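PDB 6HTN: fucose-binding lectin from Kordia periserrulae, which binds alpha-L-fucosides in pockets between the blades of a beta-propeller and so probably works as a fucose-recognising, carbohydrate-binding lectin. Local coordinates for residues G2-L7 and I64-Y69; R16-Q21 and G40-Q45; V126-C131 and W137-Y142. One frame throughout, in Å; residues are numbered along the deposited sequence. Where two conformers were deposited one is given.

Contact 1 of 3, residues G2-L7 and I64-Y69. Unlike the reference sequence in segment 2-7: Leu7 (reference Val). With MFU (methyl alpha-L-fucopyranoside), chain H; MFU (methyl alpha-L-fucopyranoside), chain G.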
loop_
_atom_site.group_PDB
_atom_site.type_symbol
_atom_site.label_atom_id
_atom_site.label_comp_id
_atom_site.label_asym_id
_atom_site.label_seq_id
_atom_site.Cartn_x
_atom_site.Cartn_y
_atom_site.Cartn_z
ATOM N N GLY A 2 -7.765 10.659 -6.647
ATOM C CA GLY A 2 -7.450 11.644 -7.695
ATOM C C GLY A 2 -8.228 12.921 -7.560
ATOM O O GLY A 2 -9.338 12.881 -7.027
ATOM N N ALA A 3 -7.649 14.053 -7.923
ATOM C CA ALA A 3 -8.301 15.370 -7.860
ATOM C C ALA A 3 -8.131 16.073 -9.183
ATOM O O ALA A 3 -6.969 16.117 -9.692
ATOM C CB ALA A 3 -7.752 16.176 -6.760
ATOM N N THR A 4 -9.182 16.641 -9.739
ATOM C CA THR A 4 -9.047 17.477 -10.951
ATOM C C THR A 4 -9.958 18.672 -10.783
ATOM O O THR A 4 -10.894 18.616 -9.942
ATOM C CB THR A 4 -9.255 16.686 -12.230
ATOM O OG1 THR A 4 -8.753 17.486 -13.343
ATOM C CG2 THR A 4 -10.693 16.298 -12.465
ATOM N N SER A 5 -9.720 19.757 -11.484
ATOM C CA SER A 5 -10.553 20.966 -11.309
ATOM C C SER A 5 -10.489 21.774 -12.606
ATOM O O SER A 5 -9.513 21.623 -13.398
ATOM C CB SER A 5 -10.127 21.793 -10.162
ATOM O OG SER A 5 -8.807 22.292 -10.278
ATOM N N TRP A 6 -11.483 22.642 -12.800
ATOM C CA TRP A 6 -11.470 23.563 -13.960
ATOM C C TRP A 6 -12.269 24.797 -13.594
ATOM O O TRP A 6 -13.129 24.751 -12.713
ATOM C CB TRP A 6 -12.011 22.919 -15.236
ATOM C CG TRP A 6 -13.464 22.559 -15.182
ATOM C CD1 TRP A 6 -14.518 23.314 -15.637
ATOM C CD2 TRP A 6 -14.051 21.396 -14.589
ATOM N NE1 TRP A 6 -15.711 22.672 -15.404
ATOM C CE2 TRP A 6 -15.454 21.475 -14.788
ATOM C CE3 TRP A 6 -13.522 20.231 -13.989
ATOM C CZ2 TRP A 6 -16.331 20.489 -14.361
ATOM C CZ3 TRP A 6 -14.387 19.232 -13.638
ATOM C CH2 TRP A 6 -15.769 19.371 -13.771
ATOM N N LEU A 7 -11.962 25.894 -14.273
ATOM C CA LEU A 7 -12.718 27.162 -14.140
ATOM C C LEU A 7 -13.664 27.295 -15.310
ATOM O O LEU A 7 -13.272 27.021 -16.458
ATOM C CB LEU A 7 -11.726 28.308 -14.162
ATOM C CG LEU A 7 -10.950 28.525 -12.887
ATOM C CD1 LEU A 7 -9.766 29.456 -13.176
ATOM C CD2 LEU A 7 -11.770 29.021 -11.720
ATOM N N ILE A 64 -16.425 20.257 -20.457
ATOM C CA ILE A 64 -15.364 19.524 -19.693
ATOM C C ILE A 64 -15.291 18.105 -20.189
ATOM O O ILE A 64 -16.325 17.415 -20.429
ATOM C CB ILE A 64 -15.592 19.650 -18.190
ATOM C CG1 ILE A 64 -14.382 19.162 -17.388
ATOM C CG2 ILE A 64 -16.828 18.877 -17.762
ATOM C CD1 ILE A 64 -13.158 20.037 -17.560
ATOM N N HIS A 65 -14.063 17.573 -20.277
ATOM C CA HIS A 65 -13.788 16.162 -20.555
ATOM C C HIS A 65 -12.948 15.661 -19.379
ATOM O O HIS A 65 -12.036 16.412 -18.951
ATOM C CB HIS A 65 -12.988 15.971 -21.844
ATOM C CG HIS A 65 -13.722 16.505 -23.030
ATOM N ND1 HIS A 65 -14.325 15.641 -23.916
ATOM C CD2 HIS A 65 -13.933 17.773 -23.452
ATOM C CE1 HIS A 65 -14.932 16.399 -24.872
ATOM N NE2 HIS A 65 -14.733 17.689 -24.585
ATOM N N ILE A 66 -13.280 14.487 -18.864
ATOM C CA ILE A 66 -12.554 13.955 -17.684
ATOM C C ILE A 66 -12.101 12.546 -18.019
ATOM O O ILE A 66 -12.804 11.769 -18.659
ATOM C CB ILE A 66 -13.442 13.963 -16.425
ATOM C CG1 ILE A 66 -14.057 15.321 -16.146
ATOM C CG2 ILE A 66 -12.662 13.434 -15.230
ATOM C CD1 ILE A 66 -15.101 15.339 -15.038
ATOM N N ARG A 67 -10.884 12.199 -17.576
ATOM C CA ARG A 67 -10.380 10.837 -17.689
ATOM C C ARG A 67 -9.852 10.416 -16.318
ATOM O O ARG A 67 -9.101 11.166 -15.694
ATOM C CB ARG A 67 -9.274 10.757 -18.749
ATOM C CG ARG A 67 -9.717 11.102 -20.164
ATOM C CD ARG A 67 -10.630 10.056 -20.727
ATOM N NE ARG A 67 -11.033 10.336 -22.127
ATOM C CZ ARG A 67 -12.045 11.113 -22.466
ATOM N NH1 ARG A 67 -12.789 11.750 -21.571
ATOM N NH2 ARG A 67 -12.301 11.257 -23.762
ATOM N N VAL A 68 -10.278 9.240 -15.886
ATOM C CA VAL A 68 -9.936 8.677 -14.559
ATOM C C VAL A 68 -9.302 7.318 -14.810
ATOM O O VAL A 68 -9.800 6.536 -15.625
ATOM C CB VAL A 68 -11.237 8.547 -13.710
ATOM C CG1 VAL A 68 -11.015 7.900 -12.408
ATOM C CG2 VAL A 68 -11.874 9.880 -13.504
ATOM N N TYR A 69 -8.210 7.034 -14.112
ATOM C CA TYR A 69 -7.384 5.825 -14.285
ATOM C C TYR A 69 -7.191 5.114 -12.948
ATOM O O TYR A 69 -6.764 5.742 -11.973
ATOM C CB TYR A 69 -6.020 6.206 -14.905
ATOM C CG TYR A 69 -6.128 6.904 -16.240
ATOM C CD1 TYR A 69 -6.262 6.164 -17.403
ATOM C CD2 TYR A 69 -6.223 8.284 -16.304
ATOM C CE1 TYR A 69 -6.434 6.806 -18.627
ATOM C CE2 TYR A 69 -6.417 8.933 -17.507
ATOM C CZ TYR A 69 -6.541 8.190 -18.668
ATOM O OH TYR A 69 -6.798 8.826 -19.861
HETATM C C1 MFU H . -11.362 8.233 -25.973
HETATM C C2 MFU H . -10.708 7.114 -25.165
HETATM C C3 MFU H . -9.197 7.220 -25.347
HETATM C C4 MFU H . -8.736 8.561 -24.870
HETATM C C5 MFU H . -9.444 9.643 -25.731
HETATM C C6 MFU H . -9.037 11.031 -25.299
HETATM O O1 MFU H . -11.100 7.911 -27.350
HETATM O O2 MFU H . -11.215 5.874 -25.667
HETATM O O3 MFU H . -8.577 6.129 -24.657
HETATM O O4 MFU H . -9.078 8.828 -23.516
HETATM O O5 MFU H . -10.904 9.491 -25.513
HETATM C CM MFU H . -11.638 8.986 -28.142
HETATM C C1 MFU G . -21.549 16.158 -12.977
HETATM C C2 MFU G . -21.113 14.750 -12.566
HETATM C C3 MFU G . -20.536 13.908 -13.655
HETATM C C4 MFU G . -19.319 14.628 -14.215
HETATM C C5 MFU G . -19.896 15.990 -14.637
HETATM C C6 MFU G . -18.735 16.896 -15.156
HETATM O O1 MFU G . -22.488 15.853 -13.948
HETATM O O2 MFU G . -22.313 14.007 -12.135
HETATM O O3 MFU G . -20.100 12.594 -13.235
HETATM O O4 MFU G . -18.343 14.910 -13.185
HETATM O O5 MFU G . -20.345 16.774 -13.526
HETATM C CM MFU G . -23.080 17.079 -14.457
#
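Ile64 lays its ethyl branch over one face of the Trp6 indole, bridging two neighbouring blades of the beta-propeller. Strand 3-7 and residues 64-69 run nearly antiparallel (171°), their axes 9.4 Å apart at closest approach, but belong to different four-stranded sheets; side chains, not backbone bonds, fill the gap. Ile64 CG1 sits 3.5 Å from the centroid of the six-membered ring of Trp6, only 6° off the normal, a well-centred CH-pi contact. With CG1 anti to the backbone N (chi1 -168°), the branch runs on across the indole until CD1 lies 3.4 Å from Trp6 CD2. The other branch of Ile64 serves the sugar: CG2 is 3.8 Å from C6 of the chain G fucoside. Trp6 is also stacked with His14 of its own blade. After His65, whose ring stacks with Trp57, Ile66 brings CD1 obliquely to the same indole, 4.2 Å from Trp6 CZ3. That methyl also lines the pocket, 3.8 Å from O4 of the chain G fucoside, while Ile66 CG2 packs loosely against the methyl of Thr4, whose OG1 is hydrogen-bonded to Ser56 OG. Arg67 looks instead to the next pocket, occupied by the chain H fucoside. Its chain bends at the CB-CG bond, and NH1 is tied back to Ile66 O (2.9 Å), with that oxygen lying in the guanidinium plane. Asp83 forms a salt bridge with NH2. Held in this way, the guanidinium presents its edge to the sugar, NH2 bonding to the ring oxygen O5 while Arg67 NE donates to O4 at 2.8 Å.

Contact 2 of 3, residues R16-Q21 and G40-Q45. With MFU (methyl alpha-L-fucopyranoside), chain G.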
loop_
_atom_site.group_PDB
_atom_site.type_symbol
_atom_site.label_atom_id
_atom_site.label_comp_id
_atom_site.label_asym_id
_atom_site.label_seq_id
_atom_site.Cartn_x
_atom_site.Cartn_y
_atom_site.Cartn_z
ATOM N N ARG A 16 -13.525 17.848 -8.884
ATOM C CA ARG A 16 -13.963 16.446 -8.991
ATOM C C ARG A 16 -12.932 15.600 -8.239
ATOM O O ARG A 16 -11.741 15.619 -8.655
ATOM C CB ARG A 16 -14.195 15.956 -10.399
ATOM C CG ARG A 16 -15.259 16.741 -11.158
ATOM C CD ARG A 16 -16.659 16.400 -10.607
ATOM N NE ARG A 16 -17.709 17.107 -11.395
ATOM C CZ ARG A 16 -18.161 18.326 -11.169
ATOM N NH1 ARG A 16 -17.670 19.102 -10.256
ATOM N NH2 ARG A 16 -19.132 18.782 -11.931
ATOM N N ILE A 17 -13.350 14.900 -7.201
ATOM C CA ILE A 17 -12.444 14.136 -6.301
ATOM C C ILE A 17 -12.837 12.672 -6.397
ATOM O O ILE A 17 -14.007 12.329 -6.077
ATOM C CB ILE A 17 -12.494 14.683 -4.877
ATOM C CG1 ILE A 17 -12.353 16.193 -4.784
ATOM C CG2 ILE A 17 -11.509 13.941 -3.991
ATOM C CD1 ILE A 17 -11.046 16.745 -5.405
ATOM N N TYR A 18 -11.918 11.795 -6.748
ATOM C CA TYR A 18 -12.153 10.371 -6.999
ATOM C C TYR A 18 -11.455 9.528 -5.939
ATOM O O TYR A 18 -10.259 9.756 -5.652
ATOM C CB TYR A 18 -11.667 9.982 -8.403
ATOM C CG TYR A 18 -12.364 10.767 -9.495
ATOM C CD1 TYR A 18 -13.616 10.369 -9.975
ATOM C CD2 TYR A 18 -11.838 11.958 -9.946
ATOM C CE1 TYR A 18 -14.291 11.148 -10.911
ATOM C CE2 TYR A 18 -12.492 12.726 -10.877
ATOM C CZ TYR A 18 -13.725 12.326 -11.360
ATOM O OH TYR A 18 -14.429 13.171 -12.213
ATOM N N SER A 19 -12.171 8.558 -5.408
ATOM C CA SER A 19 -11.613 7.659 -4.373
ATOM C C SER A 19 -12.275 6.294 -4.425
ATOM O O SER A 19 -13.340 6.133 -5.004
ATOM C CB SER A 19 -11.688 8.271 -3.025
ATOM O OG SER A 19 -13.072 8.470 -2.612
ATOM N N LEU A 20 -11.613 5.288 -3.860
ATOM C CA LEU A 20 -12.089 3.888 -3.841
ATOM C C LEU A 20 -12.770 3.684 -2.507
ATOM O O LEU A 20 -12.127 3.826 -1.435
ATOM C CB LEU A 20 -10.917 2.927 -4.023
ATOM C CG LEU A 20 -11.307 1.460 -3.950
ATOM C CD1 LEU A 20 -12.266 1.085 -5.054
ATOM C CD2 LEU A 20 -10.050 0.623 -4.000
ATOM N N GLN A 21 -14.057 3.349 -2.509
ATOM C CA GLN A 21 -14.797 3.174 -1.231
ATOM C C GLN A 21 -14.409 1.862 -0.528
ATOM O O GLN A 21 -14.483 0.809 -1.105
ATOM C CB GLN A 21 -16.296 3.219 -1.487
ATOM C CG GLN A 21 -16.744 4.557 -2.048
ATOM C CD GLN A 21 -18.176 4.523 -2.542
ATOM O OE1 GLN A 21 -19.103 4.709 -1.713
ATOM N NE2 GLN A 21 -18.399 4.232 -3.809
ATOM N N GLY A 40 -21.181 12.534 -7.682
ATOM C CA GLY A 40 -21.226 12.559 -9.131
ATOM C C GLY A 40 -21.730 11.283 -9.742
ATOM O O GLY A 40 -21.778 10.218 -9.061
ATOM N N ALA A 41 -22.037 11.302 -11.019
ATOM C CA ALA A 41 -22.620 10.197 -11.769
ATOM C C ALA A 41 -21.719 8.951 -11.785
ATOM O O ALA A 41 -22.202 7.856 -11.974
ATOM C CB ALA A 41 -22.987 10.646 -13.151
ATOM N N LEU A 42 -20.387 9.143 -11.684
ATOM C CA LEU A 42 -19.482 7.971 -11.732
ATOM C C LEU A 42 -19.734 7.051 -10.521
ATOM O O LEU A 42 -19.495 5.862 -10.627
ATOM C CB LEU A 42 -18.031 8.466 -11.796
ATOM C CG LEU A 42 -16.954 7.387 -11.674
ATOM C CD1 LEU A 42 -15.720 7.783 -12.520
ATOM C CD2 LEU A 42 -16.564 7.203 -10.201
ATOM N N THR A 43 -20.187 7.642 -9.421
ATOM C CA THR A 43 -20.276 6.960 -8.103
ATOM C C THR A 43 -20.990 5.623 -8.215
ATOM O O THR A 43 -22.119 5.560 -8.765
ATOM C CB THR A 43 -20.973 7.851 -7.103
ATOM O OG1 THR A 43 -20.197 9.024 -6.942
ATOM C CG2 THR A 43 -21.187 7.199 -5.751
ATOM N N ASN A 44 -20.362 4.571 -7.658
ATOM C CA ASN A 44 -20.929 3.210 -7.482
ATOM C C ASN A 44 -21.056 2.475 -8.812
ATOM O O ASN A 44 -21.613 1.368 -8.781
ATOM C CB ASN A 44 -22.233 3.261 -6.671
ATOM C CG ASN A 44 -21.927 3.530 -5.220
ATOM O OD1 ASN A 44 -20.821 3.260 -4.720
ATOM N ND2 ASN A 44 -22.907 4.040 -4.474
ATOM N N GLN A 45 -20.575 2.995 -9.933
ATOM C CA GLN A 45 -20.693 2.272 -11.199
ATOM C C GLN A 45 -19.574 1.263 -11.410
ATOM O O GLN A 45 -19.795 0.263 -12.110
ATOM C CB GLN A 45 -20.722 3.187 -12.412
ATOM C CG GLN A 45 -21.942 4.070 -12.530
ATOM C CD GLN A 45 -22.011 4.635 -13.947
ATOM O OE1 GLN A 45 -21.977 3.897 -14.936
ATOM N NE2 GLN A 45 -21.979 5.960 -14.056
HETATM C C1 MFU G . -21.549 16.158 -12.977
HETATM C C2 MFU G . -21.113 14.750 -12.566
HETATM C C3 MFU G . -20.536 13.908 -13.655
HETATM C C4 MFU G . -19.319 14.628 -14.215
HETATM C C5 MFU G . -19.896 15.990 -14.637
HETATM C C6 MFU G . -18.735 16.896 -15.156
HETATM O O1 MFU G . -22.488 15.853 -13.948
HETATM O O2 MFU G . -22.313 14.007 -12.135
HETATM O O3 MFU G . -20.100 12.594 -13.235
HETATM O O4 MFU G . -18.343 14.910 -13.185
HETATM O O5 MFU G . -20.345 16.774 -13.526
HETATM C CM MFU G . -23.080 17.079 -14.457
HETATM O O HOH W 1 -21.761 4.636 -1.696
#
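Asn44 OD1 accepts a hydrogen bond from Gln21 NE2 at 2.8 Å and a weak one from Asn24 ND2, fastening the loop that follows strand 37-39 to the residue just past the end of strand 13-20 in the same propeller blade. The Gln21 bond is fairly straight (155° at the hydrogen), and the two amide planes lie only 17° apart, although the side chains themselves meet at about a right angle. A water closes a ring beside this bond, donating to Gln21 OE1 at 2.7 Å and accepting from Asn44 ND2 at 3.1 Å, so both amides are held at both polar ends. Gln21 gets there with CG beside its backbone N (chi1 -62°) and the rest of the chain extended. Nearer the sugar, Leu42 in one of its two conformers sets CD1 obliquely against the Tyr18 ring, a packing that is therefore tentative; the hydroxyl of Tyr18 goes to Glu29. The loop is shaped by a type I turn from Gly40 to Thr43 and an overlapping type II turn from Leu42 to Gln45. Gly40 O is gripped from one face of its plane by Thr43 N and by Thr43 OG1, the latter at 2.9 Å. The first turn leaves Ala41 N pointing at the fucoside of chain G, donating to O2 at 2.9 Å. Arg16 holds the sugar from the strand: a salt bridge to Asp33 steadies its guanidinium, NE donates to O4, and NH2 reaches the ring oxygen O5 at 2.8 Å.

Contact 3 of 3, residues V126-C131 and W137-Y142. With MFU (methyl alpha-L-fucopyranoside), chain I; MFU (methyl alpha-L-fucopyranoside), chain H.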
loop_
_atom_site.group_PDB
_atom_site.type_symbol
_atom_site.label_atom_id
_atom_site.label_comp_id
_atom_site.label_asym_id
_atom_site.label_seq_id
_atom_site.Cartn_x
_atom_site.Cartn_y
_atom_site.Cartn_z
ATOM N N VAL A 126 8.465 -2.049 -13.142
ATOM C CA VAL A 126 8.991 -0.991 -13.999
ATOM C C VAL A 126 7.943 0.106 -14.081
ATOM O O VAL A 126 6.769 -0.185 -14.384
ATOM C CB VAL A 126 9.360 -1.498 -15.388
ATOM C CG1 VAL A 126 9.932 -0.381 -16.244
ATOM C CG2 VAL A 126 10.374 -2.647 -15.299
ATOM N N GLN A 127 8.399 1.343 -13.846
ATOM C CA GLN A 127 7.493 2.492 -14.035
ATOM C C GLN A 127 7.298 2.698 -15.540
ATOM O O GLN A 127 8.344 2.888 -16.266
ATOM C CB GLN A 127 8.108 3.767 -13.483
ATOM C CG GLN A 127 8.407 3.799 -12.005
ATOM C CD GLN A 127 8.817 5.185 -11.537
ATOM O OE1 GLN A 127 8.845 6.129 -12.322
ATOM N NE2 GLN A 127 9.135 5.338 -10.256
ATOM N N LYS A 128 6.081 2.669 -16.012
ATOM C CA LYS A 128 5.772 2.816 -17.427
ATOM C C LYS A 128 4.966 4.078 -17.655
ATOM O O LYS A 128 4.139 4.458 -16.803
ATOM C CB LYS A 128 4.973 1.612 -17.937
ATOM C CG LYS A 128 5.720 0.305 -17.936
ATOM C CD LYS A 128 6.912 0.351 -18.887
ATOM C CE LYS A 128 7.403 -1.011 -19.306
ATOM N NZ LYS A 128 8.488 -0.892 -20.322
ATOM N N GLU A 129 5.128 4.645 -18.850
ATOM C CA GLU A 129 4.320 5.776 -19.349
ATOM C C GLU A 129 3.512 5.278 -20.534
ATOM O O GLU A 129 4.098 4.691 -21.458
ATOM C CB GLU A 129 5.237 6.896 -19.788
ATOM C CG GLU A 129 4.568 8.090 -20.442
ATOM C CD GLU A 129 5.558 9.072 -21.063
ATOM O OE1 GLU A 129 6.401 8.571 -21.852
ATOM O OE2 GLU A 129 5.480 10.293 -20.774
ATOM N N TYR A 130 2.205 5.538 -20.513
ATOM C CA TYR A 130 1.306 5.232 -21.625
ATOM C C TYR A 130 0.815 6.543 -22.200
ATOM O O TYR A 130 0.500 7.481 -21.470
ATOM C CB TYR A 130 0.159 4.338 -21.135
ATOM C CG TYR A 130 0.656 3.123 -20.417
ATOM C CD1 TYR A 130 1.330 2.138 -21.099
ATOM C CD2 TYR A 130 0.499 2.995 -19.045
ATOM C CE1 TYR A 130 1.856 1.041 -20.428
ATOM C CE2 TYR A 130 1.020 1.893 -18.373
ATOM C CZ TYR A 130 1.716 0.929 -19.064
ATOM O OH TYR A 130 2.224 -0.187 -18.452
ATOM N N CYS A 131 0.858 6.610 -23.537
ATOM C CA CYS A 131 0.691 7.899 -24.241
ATOM C C CYS A 131 -0.476 7.837 -25.212
ATOM O O CYS A 131 -0.608 6.836 -25.974
ATOM C CB CYS A 131 1.921 8.214 -25.098
ATOM S SG CYS A 131 3.466 8.216 -24.158
ATOM N N TRP A 137 -3.040 4.090 -27.940
ATOM C CA TRP A 137 -2.112 4.178 -26.794
ATOM C C TRP A 137 -0.810 3.502 -27.174
ATOM O O TRP A 137 -0.817 2.396 -27.778
ATOM C CB TRP A 137 -2.751 3.528 -25.570
ATOM C CG TRP A 137 -3.850 4.374 -25.017
ATOM C CD1 TRP A 137 -5.189 4.270 -25.304
ATOM C CD2 TRP A 137 -3.745 5.426 -24.059
ATOM N NE1 TRP A 137 -5.896 5.194 -24.610
ATOM C CE2 TRP A 137 -5.046 5.939 -23.829
ATOM C CE3 TRP A 137 -2.675 6.000 -23.353
ATOM C CZ2 TRP A 137 -5.301 6.968 -22.939
ATOM C CZ3 TRP A 137 -2.918 7.007 -22.467
ATOM C CH2 TRP A 137 -4.221 7.478 -22.246
ATOM N N TYR A 138 0.295 4.101 -26.767
ATOM C CA TYR A 138 1.623 3.493 -26.954
ATOM C C TYR A 138 2.466 3.723 -25.704
ATOM O O TYR A 138 2.257 4.717 -24.950
ATOM C CB TYR A 138 2.268 4.093 -28.218
ATOM C CG TYR A 138 2.587 5.556 -28.168
ATOM C CD1 TYR A 138 3.835 6.008 -27.744
ATOM C CD2 TYR A 138 1.709 6.522 -28.633
ATOM C CE1 TYR A 138 4.164 7.349 -27.708
ATOM C CE2 TYR A 138 2.022 7.873 -28.621
ATOM C CZ TYR A 138 3.255 8.303 -28.157
ATOM O OH TYR A 138 3.596 9.624 -28.092
ATOM N N VAL A 139 3.475 2.884 -25.559
ATOM C CA VAL A 139 4.418 2.995 -24.425
ATOM C C VAL A 139 5.396 4.117 -24.747
ATOM O O VAL A 139 6.040 4.063 -25.823
ATOM C CB VAL A 139 5.109 1.653 -24.106
ATOM C CG1 VAL A 139 6.181 1.843 -23.044
ATOM C CG2 VAL A 139 4.112 0.594 -23.727
ATOM N N GLY A 140 5.510 5.101 -23.862
ATOM C CA GLY A 140 6.354 6.273 -24.060
ATOM C C GLY A 140 7.790 6.033 -23.716
ATOM O O GLY A 140 8.163 4.931 -23.174
ATOM N N ALA A 141 8.602 7.063 -23.941
ATOM C CA ALA A 141 10.057 6.982 -23.688
ATOM C C ALA A 141 10.400 7.158 -22.209
ATOM O O ALA A 141 11.560 6.965 -21.818
ATOM C CB ALA A 141 10.718 8.075 -24.508
ATOM N N TYR A 142 9.436 7.492 -21.355
ATOM C CA TYR A 142 9.737 7.741 -19.932
ATOM C C TYR A 142 10.437 6.528 -19.330
ATOM O O TYR A 142 9.995 5.368 -19.515
ATOM C CB TYR A 142 8.426 7.972 -19.144
ATOM C CG TYR A 142 8.644 8.069 -17.669
ATOM C CD1 TYR A 142 8.973 9.260 -17.057
ATOM C CD2 TYR A 142 8.535 6.938 -16.851
ATOM C CE1 TYR A 142 9.211 9.381 -15.709
ATOM C CE2 TYR A 142 8.720 7.050 -15.487
ATOM C CZ TYR A 142 9.083 8.255 -14.901
ATOM O OH TYR A 142 9.287 8.371 -13.559
HETATM C C1 MFU I . 6.270 11.208 -26.214
HETATM C C2 MFU I . 6.797 10.292 -25.121
HETATM C C3 MFU I . 7.636 11.069 -24.130
HETATM C C4 MFU I . 6.974 12.257 -23.596
HETATM C C5 MFU I . 6.521 13.104 -24.780
HETATM C C6 MFU I . 5.816 14.344 -24.407
HETATM O O1 MFU I . 7.500 11.525 -26.862
HETATM O O2 MFU I . 7.456 9.161 -25.681
HETATM O O3 MFU I . 8.074 10.141 -23.094
HETATM O O4 MFU I . 5.709 11.889 -22.914
HETATM O O5 MFU I . 5.738 12.354 -25.710
HETATM C CM MFU I . 7.291 12.258 -28.049
HETATM C C1 MFU H . -11.362 8.233 -25.973
HETATM C C2 MFU H . -10.708 7.114 -25.165
HETATM C C3 MFU H . -9.197 7.220 -25.347
HETATM C C4 MFU H . -8.736 8.561 -24.870
HETATM C C5 MFU H . -9.444 9.643 -25.731
HETATM C C6 MFU H . -9.037 11.031 -25.299
HETATM O O1 MFU H . -11.100 7.911 -27.350
HETATM O O2 MFU H . -11.215 5.874 -25.667
HETATM O O3 MFU H . -8.577 6.129 -24.657
HETATM O O4 MFU H . -9.078 8.828 -23.516
HETATM O O5 MFU H . -10.904 9.491 -25.513
HETATM C CM MFU H . -11.638 8.986 -28.142
HETATM O O HOH W 2 9.990 2.866 -18.270
HETATM O O HOH W 3 7.604 4.125 -20.490
#
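Cys131 hangs its CB over one face of the Tyr138 ring, 3.5 Å from the centroid and 17° off the normal, a CH-pi contact made by a cysteine, with the methylene offset toward the rim of the ring. Its SG makes an oblique sulfur-aromatic approach to the same ring and also meets the bare Gly140 CA at 3.5 Å. Tyr138 folds its ring back against the cysteine because CG lies between the backbone N and the carbonyl carbon (chi1 65°); its OH is bonded to Asp133. Beneath these side chains the backbones pair as a short antiparallel hairpin: Cys131 N donates to Tyr138 O at 2.7 Å, and Tyr138 N returns the bond to Cys131 O. Tyr130 and Val139, a non-hydrogen-bonded pair on the other face of the sheet, lie side by side, with Val139 CG2 at the edge of the tyrosine ring. Gly140 N then reaches Glu129 O at 2.8 Å, and beyond it the chain turns away. Tyr142 comes back alongside strand 127-132 and bonds OH to Gln127 OE1 at 2.6 Å, nearly along the C=O axis, its ring almost coplanar with the amide (4°). Its CB packs against Glu129 CB, and its backbone N meets Glu129 OE1 from above the carboxylate plane. Glu129, its chain extended and its OE1 gripped by that N-H, takes two sugar hydroxyls of the chain I fucoside, O3 on OE1 at 2.6 Å and O4 on OE2 at 2.7 Å, while Ala141 N donates to O2. At the far end, Trp137 NE1 donates to O3 of a different fucoside, that of chain H. One hairpin thus serves two inter-blade fucose sites of the propeller lectin, the chain I site being completed by Arg117 and by Trp37 of the second subunit.

In the fold
The chain folds into three four-stranded antiparallel sheets, the blades of a propeller. Contact 2 is nested within the loop closed by contact 1 and lies inside the first blade; contact 1 joins that blade to the second; contact 3 follows later, in the third. The centres of contacts 1 and 2 are about 12 Å apart, strands 3-7 and 13-20 being neighbours in one sheet, and both touch the chain G fucoside. Contacts 1 and 3 lie about 21 Å apart between centres yet share the chain H fucoside. Contacts 2 and 3, about 26 Å apart between centres, lie on opposite sides of the chain's centre. All three contacts border the second subunit, consistent with a propeller continued across the interface.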